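Side-chain contact in exonuclease VapC9 (PDB 1V8P), which probably acts as the ribonuclease toxin of a toxin-antitoxin pair and is a slow, magnesium-dependent exonuclease on single-stranded DNA: residues A36-A41 with N66-E71. The protein carries 1 engineered substitution. Sequence-based numbering, arbitrary orientation.
Sequences ALYALA and NALWKE
Y38 of segment 36-41 and A67 of helix 66-71 have the nearest CA atoms across this contact, yet these are still 8.8 Å apart. The two short axes come no closer than 12.0 Å and run at 66° to each other. The gap is spanned mainly by the Y38 side chain, met by the extended E71, and the buried area is correspondingly small, 150 Å² in all. The Y38 side chain leaves its helix toward 66-71 and ends with the hydroxyl nearest L68. CE1 of Y38 approaches the methyl of A67 obliquely, 3.8 Å from its CB. The hydroxyl ends close to the backbone of L68, with OH of Y38 3.2 Å from CA of L68, and CB and CG of the leucine lie a little farther off. Although the amide N of L68 is also near, the angle is poor and no hydrogen bond forms.

E71 comes from the opposite direction. Its CG lies anti to the carbonyl carbon (chi1 -67°) and the chain is extended beyond, which brings the carboxylate to the hydroxyl end of the ring, OE2 of E71 lying 3.5 Å from OH of Y38 without a hydrogen bond. OE2 of E71 sits near the ring plane, at the edge, 3.6 Å from CE2 of Y38, with the carboxylate turned 84° from the ring. The carboxylate's salt bridge is made through OE1 to R76.

Elsewhere, L37 packs on helix 79-91, while L68 meets S83 of that helix and L105 of the second subunit. Helices 34-40 and 58-73 are thus bridged within the PIN domain, with the Y38 side chain about 8 Å from that of D33, a predicted magnesium ligand, which places this tyrosine near, but not in contact with, the predicted acidic metal site of the PIN fold.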
# COMPACT_ATOMS: atom_id res chain seq x y z
N ALA C 36 -4.46 -12.40 -11.74
CA ALA C 36 -4.90 -13.49 -12.61
C ALA C 36 -4.64 -14.84 -11.95
O ALA C 36 -5.52 -15.71 -11.90
CB ALA C 36 -4.17 -13.44 -13.94
N LEU C 37 -3.41 -14.99 -11.47
CA LEU C 37 -2.99 -16.20 -10.78
C LEU C 37 -4.04 -16.52 -9.73
O LEU C 37 -4.48 -17.66 -9.61
CB LEU C 37 -1.62 -15.96 -10.13
CG LEU C 37 -0.86 -17.08 -9.41
CD1 LEU C 37 -1.56 -17.45 -8.12
CD2 LEU C 37 -0.73 -18.26 -10.32
N TYR C 38 -4.45 -15.51 -8.99
CA TYR C 38 -5.46 -15.70 -7.96
C TYR C 38 -6.77 -16.26 -8.52
O TYR C 38 -7.36 -17.14 -7.93
CB TYR C 38 -5.74 -14.38 -7.23
CG TYR C 38 -5.67 -14.51 -5.72
CD1 TYR C 38 -4.44 -14.71 -5.08
CD2 TYR C 38 -6.82 -14.44 -4.94
CE1 TYR C 38 -4.37 -14.85 -3.69
CE2 TYR C 38 -6.76 -14.56 -3.56
CZ TYR C 38 -5.54 -14.77 -2.94
OH TYR C 38 -5.48 -14.90 -1.56
N ALA C 39 -7.23 -15.75 -9.65
CA ALA C 39 -8.47 -16.26 -10.23
C ALA C 39 -8.25 -17.70 -10.69
O ALA C 39 -9.04 -18.59 -10.39
CB ALA C 39 -8.91 -15.39 -11.41
N LEU C 40 -7.16 -17.92 -11.41
CA LEU C 40 -6.80 -19.23 -11.92
C LEU C 40 -6.73 -20.31 -10.83
O LEU C 40 -7.00 -21.48 -11.10
CB LEU C 40 -5.44 -19.15 -12.63
CG LEU C 40 -5.42 -18.39 -13.96
CD1 LEU C 40 -3.97 -18.15 -14.40
CD2 LEU C 40 -6.20 -19.17 -15.00
N ALA C 41 -6.35 -19.90 -9.62
CA ALA C 41 -6.22 -20.85 -8.52
C ALA C 41 -7.45 -21.73 -8.32
O ALA C 41 -7.34 -22.82 -7.77
CB ALA C 41 -5.89 -20.11 -7.21
N ASN C 66 0.97 -11.91 -0.31
CA ASN C 66 0.47 -10.73 0.36
C ASN C 66 -1.04 -10.63 0.30
O ASN C 66 -1.67 -10.09 1.20
CB ASN C 66 1.10 -9.48 -0.26
CG ASN C 66 1.03 -8.28 0.65
OD1 ASN C 66 0.28 -7.33 0.39
ND2 ASN C 66 1.82 -8.31 1.74
N ALA C 67 -1.64 -11.15 -0.77
CA ALA C 67 -3.09 -11.10 -0.90
C ALA C 67 -3.73 -12.09 0.09
O ALA C 67 -4.70 -11.75 0.78
CB ALA C 67 -3.52 -11.44 -2.31
N LEU C 68 -3.19 -13.30 0.16
CA LEU C 68 -3.71 -14.32 1.07
C LEU C 68 -3.53 -13.81 2.50
O LEU C 68 -4.40 -13.98 3.36
CB LEU C 68 -2.96 -15.65 0.90
CG LEU C 68 -3.71 -16.97 1.15
CD1 LEU C 68 -2.76 -17.95 1.82
CD2 LEU C 68 -4.94 -16.76 2.01
N TRP C 69 -2.39 -13.16 2.72
CA TRP C 69 -2.08 -12.59 4.01
C TRP C 69 -3.19 -11.65 4.45
O TRP C 69 -3.67 -11.75 5.58
CB TRP C 69 -0.76 -11.82 3.94
CG TRP C 69 -0.43 -11.04 5.20
CD1 TRP C 69 -0.16 -11.56 6.44
CD2 TRP C 69 -0.40 -9.61 5.35
NE1 TRP C 69 0.05 -10.54 7.34
CE2 TRP C 69 -0.10 -9.34 6.70
CE3 TRP C 69 -0.59 -8.54 4.47
CZ2 TRP C 69 0.02 -8.04 7.20
CZ3 TRP C 69 -0.48 -7.24 4.97
CH2 TRP C 69 -0.18 -7.00 6.32
N LYS C 70 -3.62 -10.74 3.57
CA LYS C 70 -4.67 -9.79 3.92
C LYS C 70 -5.97 -10.49 4.27
O LYS C 70 -6.73 -10.01 5.11
CB LYS C 70 -4.95 -8.80 2.78
CG LYS C 70 -3.79 -7.91 2.38
CD LYS C 70 -4.21 -6.94 1.30
CE LYS C 70 -2.99 -6.28 0.65
NZ LYS C 70 -3.31 -5.02 -0.10
N GLU C 71 -6.26 -11.61 3.63
CA GLU C 71 -7.49 -12.31 3.93
C GLU C 71 -7.37 -12.91 5.32
O GLU C 71 -8.30 -12.85 6.11
CB GLU C 71 -7.77 -13.41 2.89
CG GLU C 71 -8.06 -12.90 1.50
CD GLU C 71 -8.35 -14.02 0.51
OE1 GLU C 71 -8.21 -15.20 0.90
OE2 GLU C 71 -8.70 -13.73 -0.65